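Local coordinates for intracellular exo-alpha-(1->5)-L-arabinofuranosidase (Bifidobacterium longum, PDB 2Y2W), which removes terminal alpha-L-arabinofuranosyl units from arabinan and arabinoxylan, taking part in the breakdown of plant cell-wall polysaccharides, at residues D44-N50 / P448-P453; Q301-S306 / I455-Y460; I379-A383 / D522-T528; L482-A488 / L554-I560. All coordinates share one frame; numbering follows the deposited sequence.

Contact 1: D44-N50 / P448-P453; sequences DASIALN and PAISSP
I47 is the main bump of this contact: one branch fills a fork and the other lies along a proline ring. CD1 settles into the fork of I450, 3.8 Å from I450 CG1 and about as far from I450 CG2, while CG2 lies beside the proline, 3.8 Å from P448 CG. With chi1 at -54° the CG2 methyl stands anti to the backbone N and CG1 swings beside that N, which sends one branch to each partner; I47 runs alongside both and points the same way. L49 slants over the same proline, its CD2 4.1 Å from P448 CB, so both I47 and L49 touch this CB. An alanine in place of I47 is likely to open a gap between I450 and P448 and leave both without their shared apolar neighbour. The frame is an antiparallel pair in the beta domain that accompanies the catalytic barrel: strands 45-48 and 449-451 run 4.9 Å apart at 177°, and I47 also packs on I466 and A468 of strand 462-473. Four backbone hydrogen bonds join the two strands, S46 and S451 exchanging one pair and A48 and A449 the other, the shortest being A449 N to A48 O at 2.7 Å. The face bearing these four residues is low in relief, with S46 CB and S451 CB 4.4 Å apart and S46 OG bonded to T495 of strand 492-497. At its end N50 OD1 rests on the methyl of A449, 3.5 Å from CB. At the other end of the ribbon D44 crosses P453 at about a right angle, OD1 touching the ring 3.4 Å from P453 CD.

Contact 2: Q301-S306 / I455-Y460; sequences QDFLAS and IHTEAY
D302 turns its carboxylate to the start of a tight bend and meets two successive N-H groups there. E458 N bonds D302 OD1 at 2.9 Å, coming from the syn side but 30° out of the carboxylate plane; A459 N reaches D302 OD2 only weakly, at 3.3 Å. The bend is tied internally by T457 OG1, which donates to Y460 O. Close packing continues at the tyrosine: the backbone carbonyl D302 O lies at the ring edge, 3.3 Å from Y460 CE2, while the methyl of A459 covers one ring face. Q301 CG, anti to its own N and followed by a bend in the chain, presses crosswise on T457, 3.7 Å from CG2, and its NE2, which touches I455 CD1 at 3.3 Å, bonds R486 O. The solvent side is looser. E458 and H456 are exposed; E458 OE1 comes within 4.3 Å of D302 OD1, a proximity of like charges that is probably somewhat unfavourable. The contact joins the C-terminal end of helix 297-304 to the end of strand 444-456. A305 and I455 both touch V463 of the adjacent strand 462-473, and L304 and S306 pack on V387 of helix 382-397.

Contact 3: I379-A383 / D522-T528; sequences IYTAA and DPYRTNT
The N terminus of helix 382-397, with T381 as its N-cap, is met here by a type I beta turn running from D522 to R525. The helix leads to the last strand of the catalytic (beta/alpha)8 barrel; the turn belongs to a long loop of the C-terminal beta domain, so the contact fastens one to the other. Two amides of the first helical turn are taken up by loop carbonyls. A382 N bonds R525 O at 3.0 Å, almost along the C=O axis, and A383 N bonds P523 O, also at 3.0 Å, in the carbonyl plane. Carbonyl oxygens here probably interact favourably with the positive end of the helix dipole. T381 OG1 caps an amide further along while T381 N is held by D384 OD2, a reciprocal pattern consistent with a capping box. With chi1 at 60°, T381 keeps OG1 between N and the carbonyl carbon for capping and turns CG2 to the loop, 3.4 Å from T526 OG1 and 3.5 Å from Y524 O. T526 OG1 itself donates to Y524 O, 3.1 Å away and above the carbonyl plane. Y380 OH bonds V343 O, and the Y380 side chain lies about 5 Å from that of W344, probably important for substrate recognition. R525 forms a salt bridge with E520, and Y524 a cation-pi contact with R295. The turn is closed by R525 N to D522 O at 3.1 Å; within it Y524 N reaches D522 OD1 weakly, at 3.3 Å, the same oxygen lying at the edge of the Y524 ring, in its plane.

Contact 4: L482-A488 / L554-I560; sequences LAVNRDA and LPAISWI
The indole of W559 receives V484 at its edge: V484 CG2 lies in the ring plane, 3.6 Å from W559 CD1. L482 comes in obliquely, CD2 3.6 Å from W559 CZ2. The second flat group is the amide of N485, which faces the other side of the sheet. Its ND2 bonds P555 O at 2.7 Å, and that oxygen lies within 6° of the amide plane, yet the nitrogen stands 62° out of the carbonyl plane of P555. S558 OG takes the in-plane approach to the same oxygen, also at 2.7 Å, so two donors grip it. CG of N485 is anti to the backbone N (chi1 -173°), which carries ND2 across to the bend at P555. A leucine in place of N485 would probably leave P555 O with S558 OG alone and so weaken the hold on the bend. Strands 482-485 and 558-560 pair antiparallel, N485 N to S558 O at 2.7 Å, in the C-terminal beta-sheet; helix 382-397 covers V484. On the side of the sheet bearing W559 the contact is apolar; on the N485 side P555 O is satisfied by two donors beside apolar A483 and I560, which probably helps to hold the turn into strand 558-564.

How the contacts relate
From the N terminus, contact 1 comes first: strand 45-48 waits nearly 400 residues for strand 444-456, a loop that takes in the whole catalytic barrel. Contact 2 opens within that loop at helix 297-304 and closes farther along the same strand, so it crosses contact 1. Contact 3 opens next, at helix 382-397, and closes on 522-528, crossing all three others. Contact 4 (482-488 with 554-560) opens after contacts 1 and 2 have closed and crosses contact 3 alone. Contacts 1 and 4 lie in the C-terminal beta domain; 2 and 3 tie it to barrel helices. L304 and I455 pack against R486 and D487, and P523 touches I557, linking contact 4 to contacts 2 and 3.

Contact 1: D44-N50 / P448-P453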
loop_
_atom_site.group_PDB
_atom_site.type_symbol
_atom_site.label_atom_id
_atom_site.label_comp_id
_atom_site.label_asym_id
_atom_site.label_seq_id
_atom_site.Cartn_x
_atom_site.Cartn_y
_atom_site.Cartn_z
ATOM N N ASP D 44 19.729 43.366 -39.218
ATOM C CA ASP D 44 18.396 42.930 -39.646
ATOM C C ASP D 44 17.486 42.562 -38.470
ATOM O O ASP D 44 16.258 42.570 -38.601
ATOM C CB ASP D 44 18.505 41.754 -40.628
ATOM C CG ASP D 44 19.193 40.540 -40.022
ATOM O OD1 ASP D 44 18.539 39.803 -39.252
ATOM O OD2 ASP D 44 20.384 40.316 -40.327
ATOM N N ALA D 45 18.100 42.240 -37.332
ATOM C CA ALA D 45 17.371 41.855 -36.123
ATOM C C ALA D 45 17.422 42.940 -35.046
ATOM O O ALA D 45 18.372 43.726 -34.987
ATOM C CB ALA D 45 17.904 40.534 -35.581
ATOM N N SER D 46 16.396 42.979 -34.197
ATOM C CA SER D 46 16.308 43.996 -33.148
ATOM C C SER D 46 15.912 43.435 -31.783
ATOM O O SER D 46 14.822 42.877 -31.614
ATOM C CB SER D 46 15.350 45.118 -33.560
ATOM O OG SER D 46 15.897 45.889 -34.616
ATOM N N ILE D 47 16.819 43.589 -30.821
ATOM C CA ILE D 47 16.546 43.285 -29.418
ATOM C C ILE D 47 16.452 44.608 -28.662
ATOM O O ILE D 47 17.453 45.315 -28.503
ATOM C CB ILE D 47 17.649 42.386 -28.787
ATOM C CG1 ILE D 47 17.879 41.108 -29.613
ATOM C CG2 ILE D 47 17.334 42.072 -27.318
ATOM C CD1 ILE D 47 16.706 40.133 -29.661
ATOM N N ALA D 48 15.246 44.945 -28.212
ATOM C CA ALA D 48 15.004 46.219 -27.541
ATOM C C ALA D 48 13.914 46.130 -26.475
ATOM O O ALA D 48 12.982 45.334 -26.594
ATOM C CB ALA D 48 14.658 47.299 -28.566
ATOM N N LEU D 49 14.047 46.949 -25.432
ATOM C CA LEU D 49 13.019 47.071 -24.401
ATOM C C LEU D 49 12.052 48.192 -24.769
ATOM O O LEU D 49 12.478 49.283 -25.157
ATOM C CB LEU D 49 13.645 47.334 -23.023
ATOM C CG LEU D 49 14.233 46.189 -22.179
ATOM C CD1 LEU D 49 13.202 45.092 -21.909
ATOM C CD2 LEU D 49 15.506 45.599 -22.790
ATOM N N ASN D 50 10.754 47.918 -24.639
ATOM C CA ASN D 50 9.703 48.849 -25.068
ATOM C C ASN D 50 9.542 50.106 -24.207
ATOM O O ASN D 50 8.430 50.435 -23.774
ATOM C CB ASN D 50 8.359 48.120 -25.217
ATOM C CG ASN D 50 8.120 47.607 -26.631
ATOM O OD1 ASN D 50 9.061 47.293 -27.366
ATOM N ND2 ASN D 50 6.851 47.519 -27.017
ATOM N N PRO D 448 12.631 41.203 -23.732
ATOM C CA PRO D 448 12.716 42.297 -24.700
ATOM C C PRO D 448 11.933 42.013 -25.977
ATOM O O PRO D 448 11.685 40.850 -26.306
ATOM C CB PRO D 448 14.213 42.379 -25.004
ATOM C CG PRO D 448 14.713 40.998 -24.789
ATOM C CD PRO D 448 13.863 40.390 -23.710
ATOM N N ALA D 449 11.540 43.076 -26.674
ATOM C CA ALA D 449 10.910 42.949 -27.983
ATOM C C ALA D 449 11.923 42.388 -28.975
ATOM O O ALA D 449 13.029 42.919 -29.121
ATOM C CB ALA D 449 10.374 44.293 -28.454
ATOM N N ILE D 450 11.541 41.296 -29.632
ATOM C CA ILE D 450 12.417 40.607 -30.575
ATOM C C ILE D 450 11.834 40.652 -31.989
ATOM O O ILE D 450 10.654 40.358 -32.197
ATOM C CB ILE D 450 12.679 39.136 -30.148
ATOM C CG1 ILE D 450 13.215 39.075 -28.711
ATOM C CG2 ILE D 450 13.652 38.452 -31.115
ATOM C CD1 ILE D 450 13.062 37.719 -28.037
ATOM N N SER D 451 12.675 41.038 -32.946
ATOM C CA SER D 451 12.321 41.019 -34.361
ATOM C C SER D 451 13.448 40.367 -35.155
ATOM O O SER D 451 14.486 40.985 -35.394
ATOM C CB SER D 451 12.051 42.437 -34.872
ATOM O OG SER D 451 11.016 43.060 -34.129
ATOM N N SER D 452 13.241 39.115 -35.548
ATOM C CA SER D 452 14.251 38.349 -36.274
ATOM C C SER D 452 13.626 37.559 -37.422
ATOM O O SER D 452 12.449 37.195 -37.352
ATOM C CB SER D 452 14.993 37.400 -35.324
ATOM O OG SER D 452 14.184 36.296 -34.950
ATOM N N PRO D 453 14.409 37.296 -38.486
ATOM C CA PRO D 453 13.941 36.433 -39.572
ATOM C C PRO D 453 13.675 35.009 -39.086
ATOM O O PRO D 453 14.538 34.397 -38.450
ATOM C CB PRO D 453 15.107 36.455 -40.573
ATOM C CG PRO D 453 16.279 36.968 -39.809
ATOM C CD PRO D 453 15.718 37.899 -38.795
#

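Contact 2: Q301-S306 / I455-Y460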
loop_
_atom_site.group_PDB
_atom_site.type_symbol
_atom_site.label_atom_id
_atom_site.label_comp_id
_atom_site.label_asym_id
_atom_site.label_seq_id
_atom_site.Cartn_x
_atom_site.Cartn_y
_atom_site.Cartn_z
ATOM N N GLN D 301 18.320 21.274 -36.853
ATOM C CA GLN D 301 17.503 22.492 -36.811
ATOM C C GLN D 301 16.315 22.372 -35.848
ATOM O O GLN D 301 15.937 23.351 -35.204
ATOM C CB GLN D 301 17.025 22.882 -38.218
ATOM C CG GLN D 301 16.444 24.297 -38.328
ATOM C CD GLN D 301 17.490 25.390 -38.151
ATOM O OE1 GLN D 301 18.212 25.735 -39.087
ATOM N NE2 GLN D 301 17.561 25.948 -36.948
ATOM N N ASP D 302 15.734 21.175 -35.759
ATOM C CA ASP D 302 14.689 20.891 -34.774
ATOM C C ASP D 302 15.246 21.003 -33.354
ATOM O O ASP D 302 14.592 21.537 -32.455
ATOM C CB ASP D 302 14.108 19.485 -34.980
ATOM C CG ASP D 302 13.378 19.329 -36.307
ATOM O OD1 ASP D 302 13.352 20.286 -37.112
ATOM O OD2 ASP D 302 12.831 18.229 -36.544
ATOM N N PHE D 303 16.464 20.495 -33.177
ATOM C CA PHE D 303 17.137 20.457 -31.885
ATOM C C PHE D 303 17.530 21.849 -31.377
ATOM O O PHE D 303 17.445 22.121 -30.179
ATOM C CB PHE D 303 18.352 19.529 -31.962
ATOM C CG PHE D 303 19.212 19.538 -30.733
ATOM C CD1 PHE D 303 18.676 19.238 -29.483
ATOM C CD2 PHE D 303 20.567 19.826 -30.828
ATOM C CE1 PHE D 303 19.474 19.245 -28.349
ATOM C CE2 PHE D 303 21.375 19.827 -29.701
ATOM C CZ PHE D 303 20.827 19.533 -28.458
ATOM N N LEU D 304 17.947 22.724 -32.287
ATOM C CA LEU D 304 18.335 24.086 -31.919
ATOM C C LEU D 304 17.141 24.928 -31.463
ATOM O O LEU D 304 17.308 25.907 -30.732
ATOM C CB LEU D 304 19.084 24.772 -33.066
ATOM C CG LEU D 304 20.479 24.227 -33.404
ATOM C CD1 LEU D 304 20.863 24.585 -34.833
ATOM C CD2 LEU D 304 21.534 24.714 -32.419
ATOM N N ALA D 305 15.941 24.530 -31.881
ATOM C CA ALA D 305 14.711 25.206 -31.477
ATOM C C ALA D 305 13.961 24.444 -30.378
ATOM O O ALA D 305 12.730 24.516 -30.292
ATOM C CB ALA D 305 13.811 25.433 -32.690
ATOM N N SER D 306 14.708 23.733 -29.532
ATOM C CA SER D 306 14.129 22.915 -28.459
ATOM C C SER D 306 13.456 23.732 -27.360
ATOM O O SER D 306 12.622 23.210 -26.618
ATOM C CB SER D 306 15.181 21.990 -27.847
ATOM O OG SER D 306 15.482 20.921 -28.727
ATOM N N ILE D 455 12.725 30.847 -39.131
ATOM C CA ILE D 455 13.282 29.646 -39.763
ATOM C C ILE D 455 12.317 28.465 -39.622
ATOM O O ILE D 455 11.490 28.436 -38.707
ATOM C CB ILE D 455 14.684 29.277 -39.200
ATOM C CG1 ILE D 455 14.695 29.338 -37.665
ATOM C CG2 ILE D 455 15.755 30.186 -39.801
ATOM C CD1 ILE D 455 15.981 28.854 -37.014
ATOM N N HIS D 456 12.430 27.499 -40.532
ATOM C CA HIS D 456 11.516 26.356 -40.575
ATOM C C HIS D 456 12.119 25.092 -39.953
ATOM O O HIS D 456 13.308 24.809 -40.120
ATOM C CB HIS D 456 11.073 26.083 -42.018
ATOM C CG HIS D 456 9.953 25.094 -42.132
ATOM N ND1 HIS D 456 8.626 25.457 -42.035
ATOM C CD2 HIS D 456 9.963 23.754 -42.332
ATOM C CE1 HIS D 456 7.868 24.384 -42.172
ATOM N NE2 HIS D 456 8.654 23.337 -42.352
ATOM N N THR D 457 11.280 24.344 -39.235
ATOM C CA THR D 457 11.673 23.081 -38.601
ATOM C C THR D 457 10.617 22.002 -38.851
ATOM O O THR D 457 9.467 22.319 -39.163
ATOM C CB THR D 457 11.868 23.243 -37.071
ATOM O OG1 THR D 457 10.679 23.789 -36.487
ATOM C CG2 THR D 457 13.048 24.156 -36.757
ATOM N N GLU D 458 11.009 20.735 -38.717
ATOM C CA GLU D 458 10.066 19.614 -38.831
ATOM C C GLU D 458 9.161 19.475 -37.607
ATOM O O GLU D 458 7.945 19.331 -37.745
ATOM C CB GLU D 458 10.796 18.287 -39.076
ATOM C CG GLU D 458 10.699 17.749 -40.502
ATOM C CD GLU D 458 12.005 17.853 -41.275
ATOM O OE1 GLU D 458 12.704 18.883 -41.149
ATOM O OE2 GLU D 458 12.326 16.899 -42.015
ATOM N N ALA D 459 9.766 19.517 -36.421
ATOM C CA ALA D 459 9.054 19.313 -35.156
ATOM C C ALA D 459 8.156 20.488 -34.765
ATOM O O ALA D 459 7.065 20.289 -34.228
ATOM C CB ALA D 459 10.041 18.999 -34.037
ATOM N N TYR D 460 8.622 21.704 -35.036
ATOM C CA TYR D 460 7.880 22.920 -34.701
ATOM C C TYR D 460 7.570 23.712 -35.972
ATOM O O TYR D 460 8.020 23.344 -37.059
ATOM C CB TYR D 460 8.668 23.765 -33.689
ATOM C CG TYR D 460 9.349 22.930 -32.624
ATOM C CD1 TYR D 460 8.621 22.384 -31.568
ATOM C CD2 TYR D 460 10.718 22.665 -32.687
ATOM C CE1 TYR D 460 9.237 21.603 -30.595
ATOM C CE2 TYR D 460 11.344 21.885 -31.718
ATOM C CZ TYR D 460 10.596 21.358 -30.676
ATOM O OH TYR D 460 11.204 20.587 -29.715
#

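Contact 3: I379-A383 / D522-T528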
loop_
_atom_site.group_PDB
_atom_site.type_symbol
_atom_site.label_atom_id
_atom_site.label_comp_id
_atom_site.label_asym_id
_atom_site.label_seq_id
_atom_site.Cartn_x
_atom_site.Cartn_y
_atom_site.Cartn_z
ATOM N N ILE D 379 29.376 13.463 -24.298
ATOM C CA ILE D 379 30.429 14.435 -24.577
ATOM C C ILE D 379 29.820 15.541 -25.436
ATOM O O ILE D 379 29.460 15.316 -26.593
ATOM C CB ILE D 379 31.653 13.778 -25.280
ATOM C CG1 ILE D 379 31.928 12.368 -24.731
ATOM C CG2 ILE D 379 32.890 14.645 -25.135
ATOM C CD1 ILE D 379 32.523 12.321 -23.318
ATOM N N TYR D 380 29.696 16.731 -24.852
ATOM C CA TYR D 380 28.866 17.792 -25.420
ATOM C C TYR D 380 29.513 18.581 -26.549
ATOM O O TYR D 380 30.661 19.014 -26.449
ATOM C CB TYR D 380 28.384 18.747 -24.326
ATOM C CG TYR D 380 27.321 18.167 -23.418
ATOM C CD1 TYR D 380 26.075 17.792 -23.921
ATOM C CD2 TYR D 380 27.556 18.009 -22.056
ATOM C CE1 TYR D 380 25.095 17.264 -23.093
ATOM C CE2 TYR D 380 26.579 17.483 -21.217
ATOM C CZ TYR D 380 25.354 17.113 -21.744
ATOM O OH TYR D 380 24.386 16.596 -20.920
ATOM N N THR D 381 28.742 18.773 -27.614
ATOM C CA THR D 381 29.174 19.523 -28.786
ATOM C C THR D 381 28.854 21.004 -28.619
ATOM O O THR D 381 28.066 21.381 -27.746
ATOM C CB THR D 381 28.476 19.013 -30.062
ATOM O OG1 THR D 381 27.055 19.152 -29.919
ATOM C CG2 THR D 381 28.818 17.551 -30.322
ATOM N N ALA D 382 29.462 21.835 -29.464
ATOM C CA ALA D 382 29.209 23.275 -29.469
ATOM C C ALA D 382 27.723 23.587 -29.614
ATOM O O ALA D 382 27.234 24.563 -29.047
ATOM C CB ALA D 382 30.004 23.946 -30.579
ATOM N N ALA D 383 27.014 22.749 -30.370
ATOM C CA ALA D 383 25.577 22.908 -30.582
ATOM C C ALA D 383 24.769 22.592 -29.324
ATOM O O ALA D 383 23.805 23.292 -29.014
ATOM C CB ALA D 383 25.114 22.046 -31.747
ATOM N N ASP D 522 32.693 24.191 -36.836
ATOM C CA ASP D 522 32.158 22.845 -36.699
ATOM C C ASP D 522 31.302 22.816 -35.428
ATOM O O ASP D 522 31.841 22.808 -34.320
ATOM C CB ASP D 522 33.297 21.820 -36.616
ATOM C CG ASP D 522 32.799 20.380 -36.565
ATOM O OD1 ASP D 522 31.636 20.119 -36.946
ATOM O OD2 ASP D 522 33.582 19.501 -36.149
ATOM N N PRO D 523 29.962 22.812 -35.583
ATOM C CA PRO D 523 29.072 22.813 -34.418
ATOM C C PRO D 523 29.080 21.478 -33.670
ATOM O O PRO D 523 28.459 21.359 -32.609
ATOM C CB PRO D 523 27.694 23.078 -35.032
ATOM C CG PRO D 523 27.787 22.541 -36.408
ATOM C CD PRO D 523 29.208 22.769 -36.850
ATOM N N TYR D 524 29.783 20.495 -34.226
ATOM C CA TYR D 524 29.928 19.180 -33.613
ATOM C C TYR D 524 31.263 19.059 -32.875
ATOM O O TYR D 524 31.618 17.975 -32.399
ATOM C CB TYR D 524 29.798 18.078 -34.672
ATOM C CG TYR D 524 28.458 18.049 -35.379
ATOM C CD1 TYR D 524 28.215 18.858 -36.490
ATOM C CD2 TYR D 524 27.432 17.212 -34.937
ATOM C CE1 TYR D 524 26.985 18.837 -37.141
ATOM C CE2 TYR D 524 26.198 17.183 -35.583
ATOM C CZ TYR D 524 25.984 17.998 -36.683
ATOM O OH TYR D 524 24.768 17.976 -37.326
ATOM N N ARG D 525 31.995 20.173 -32.785
ATOM C CA ARG D 525 33.285 20.203 -32.091
ATOM C C ARG D 525 33.073 20.116 -30.583
ATOM O O ARG D 525 32.131 20.701 -30.042
ATOM C CB ARG D 525 34.091 21.452 -32.464
ATOM C CG ARG D 525 35.600 21.258 -32.365
ATOM C CD ARG D 525 36.346 22.089 -33.404
ATOM N NE ARG D 525 36.856 23.351 -32.868
ATOM C CZ ARG D 525 38.065 23.511 -32.331
ATOM N NH1 ARG D 525 38.905 22.485 -32.240
ATOM N NH2 ARG D 525 38.438 24.700 -31.877
ATOM N N THR D 526 33.955 19.383 -29.913
ATOM C CA THR D 526 33.715 18.967 -28.538
ATOM C C THR D 526 34.960 19.081 -27.657
ATOM O O THR D 526 36.084 18.881 -28.123
ATOM C CB THR D 526 33.188 17.508 -28.510
ATOM O OG1 THR D 526 32.031 17.399 -29.348
ATOM C CG2 THR D 526 32.812 17.086 -27.113
ATOM N N ASN D 527 34.741 19.417 -26.384
ATOM C CA ASN D 527 35.778 19.327 -25.360
ATOM C C ASN D 527 35.931 17.887 -24.885
ATOM O O ASN D 527 34.946 17.239 -24.531
ATOM C CB ASN D 527 35.449 20.238 -24.173
ATOM C CG ASN D 527 35.626 21.710 -24.493
ATOM O OD1 ASN D 527 36.486 22.089 -25.287
ATOM N ND2 ASN D 527 34.817 22.551 -23.859
ATOM N N THR D 528 37.164 17.389 -24.892
ATOM C CA THR D 528 37.448 16.007 -24.497
ATOM C C THR D 528 38.461 15.961 -23.356
ATOM O O THR D 528 39.100 16.964 -23.052
ATOM C CB THR D 528 37.970 15.168 -25.686
ATOM O OG1 THR D 528 39.142 15.785 -26.235
ATOM C CG2 THR D 528 36.906 15.038 -26.773
#

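Contact 4: L482-A488 / L554-I560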
loop_
_atom_site.group_PDB
_atom_site.type_symbol
_atom_site.label_atom_id
_atom_site.label_comp_id
_atom_site.label_asym_id
_atom_site.label_seq_id
_atom_site.Cartn_x
_atom_site.Cartn_y
_atom_site.Cartn_z
ATOM N N LEU D 482 21.656 37.982 -22.416
ATOM C CA LEU D 482 21.975 36.676 -22.986
ATOM C C LEU D 482 21.159 36.483 -24.258
ATOM O O LEU D 482 19.944 36.678 -24.251
ATOM C CB LEU D 482 21.664 35.555 -21.987
ATOM C CG LEU D 482 22.339 35.571 -20.611
ATOM C CD1 LEU D 482 21.509 34.796 -19.600
ATOM C CD2 LEU D 482 23.752 35.020 -20.680
ATOM N N ALA D 483 21.830 36.110 -25.347
ATOM C CA ALA D 483 21.159 35.911 -26.633
ATOM C C ALA D 483 21.676 34.690 -27.390
ATOM O O ALA D 483 22.850 34.333 -27.289
ATOM C CB ALA D 483 21.268 37.165 -27.497
ATOM N N VAL D 484 20.783 34.062 -28.153
ATOM C CA VAL D 484 21.098 32.844 -28.900
ATOM C C VAL D 484 20.712 32.972 -30.377
ATOM O O VAL D 484 19.671 33.542 -30.709
ATOM C CB VAL D 484 20.418 31.600 -28.244
ATOM C CG1 VAL D 484 20.168 30.484 -29.257
ATOM C CG2 VAL D 484 21.268 31.076 -27.096
ATOM N N ASN D 485 21.572 32.455 -31.253
ATOM C CA ASN D 485 21.267 32.332 -32.678
ATOM C C ASN D 485 20.939 30.883 -33.029
ATOM O O ASN D 485 21.801 30.004 -32.942
ATOM C CB ASN D 485 22.430 32.848 -33.535
ATOM C CG ASN D 485 22.096 32.890 -35.020
ATOM O OD1 ASN D 485 20.932 33.020 -35.409
ATOM N ND2 ASN D 485 23.120 32.783 -35.857
ATOM N N ARG D 486 19.690 30.645 -33.424
ATOM C CA ARG D 486 19.183 29.288 -33.652
ATOM C C ARG D 486 19.306 28.789 -35.097
ATOM O O ARG D 486 19.148 27.593 -35.352
ATOM C CB ARG D 486 17.736 29.162 -33.159
ATOM C CG ARG D 486 17.597 29.207 -31.644
ATOM C CD ARG D 486 16.190 28.868 -31.186
ATOM N NE ARG D 486 15.283 30.011 -31.257
ATOM C CZ ARG D 486 14.038 30.016 -30.789
ATOM N NH1 ARG D 486 13.530 28.936 -30.207
ATOM N NH2 ARG D 486 13.294 31.108 -30.902
ATOM N N ASP D 487 19.584 29.699 -36.030
ATOM C CA ASP D 487 19.797 29.339 -37.435
ATOM C C ASP D 487 21.056 28.484 -37.565
ATOM O O ASP D 487 22.080 28.779 -36.944
ATOM C CB ASP D 487 19.905 30.597 -38.305
ATOM C CG ASP D 487 19.725 30.310 -39.796
ATOM O OD1 ASP D 487 20.409 29.412 -40.337
ATOM O OD2 ASP D 487 18.905 31.004 -40.433
ATOM N N ALA D 488 20.972 27.434 -38.376
ATOM C CA ALA D 488 22.044 26.440 -38.479
ATOM C C ALA D 488 23.094 26.731 -39.557
ATOM O O ALA D 488 24.203 26.189 -39.506
ATOM C CB ALA D 488 21.456 25.047 -38.666
ATOM N N LEU D 554 26.416 37.615 -34.881
ATOM C CA LEU D 554 26.222 36.268 -34.346
ATOM C C LEU D 554 26.188 35.214 -35.455
ATOM O O LEU D 554 25.211 35.131 -36.204
ATOM C CB LEU D 554 24.954 36.196 -33.483
ATOM C CG LEU D 554 25.089 36.458 -31.977
ATOM C CD1 LEU D 554 25.400 37.919 -31.667
ATOM C CD2 LEU D 554 23.828 36.019 -31.246
ATOM N N PRO D 555 27.261 34.405 -35.560
ATOM C CA PRO D 555 27.346 33.341 -36.562
ATOM C C PRO D 555 26.287 32.262 -36.338
ATOM O O PRO D 555 25.685 32.202 -35.263
ATOM C CB PRO D 555 28.748 32.755 -36.344
ATOM C CG PRO D 555 29.499 33.801 -35.596
ATOM C CD PRO D 555 28.480 34.471 -34.734
ATOM N N ALA D 556 26.064 31.429 -37.351
ATOM C CA ALA D 556 25.105 30.333 -37.261
ATOM C C ALA D 556 25.447 29.409 -36.094
ATOM O O ALA D 556 26.590 28.961 -35.966
ATOM C CB ALA D 556 25.068 29.559 -38.567
ATOM N N ILE D 557 24.448 29.134 -35.254
ATOM C CA ILE D 557 24.613 28.344 -34.022
ATOM C C ILE D 557 25.611 29.011 -33.068
ATOM O O ILE D 557 26.801 28.681 -33.059
ATOM C CB ILE D 557 25.010 26.855 -34.295
ATOM C CG1 ILE D 557 24.116 26.239 -35.377
ATOM C CG2 ILE D 557 24.944 26.032 -33.005
ATOM C CD1 ILE D 557 24.677 24.977 -36.017
ATOM N N SER D 558 25.112 29.959 -32.277
ATOM C CA SER D 558 25.943 30.704 -31.331
ATOM C C SER D 558 25.151 31.255 -30.147
ATOM O O SER D 558 24.001 31.675 -30.292
ATOM C CB SER D 558 26.692 31.842 -32.038
ATOM O OG SER D 558 25.791 32.756 -32.640
ATOM N N TRP D 559 25.788 31.239 -28.978
ATOM C CA TRP D 559 25.241 31.823 -27.758
ATOM C C TRP D 559 26.081 33.033 -27.368
ATOM O O TRP D 559 27.313 32.991 -27.426
ATOM C CB TRP D 559 25.226 30.785 -26.631
ATOM C CG TRP D 559 25.012 31.352 -25.251
ATOM C CD1 TRP D 559 23.818 31.660 -24.668
ATOM C CD2 TRP D 559 26.023 31.662 -24.284
ATOM N NE1 TRP D 559 24.022 32.148 -23.399
ATOM C CE2 TRP D 559 25.367 32.160 -23.138
ATOM C CE3 TRP D 559 27.421 31.570 -24.276
ATOM C CZ2 TRP D 559 26.059 32.568 -21.995
ATOM C CZ3 TRP D 559 28.109 31.974 -23.135
ATOM C CH2 TRP D 559 27.425 32.467 -22.012
ATOM N N ILE D 560 25.409 34.110 -26.974
ATOM C CA ILE D 560 26.093 35.350 -26.623
ATOM C C ILE D 560 25.777 35.785 -25.191
ATOM O O ILE D 560 24.653 35.609 -24.709
ATOM C CB ILE D 560 25.782 36.486 -27.653
ATOM C CG1 ILE D 560 27.068 37.150 -28.138
ATOM C CG2 ILE D 560 24.804 37.523 -27.104
ATOM C CD1 ILE D 560 27.832 36.331 -29.151
#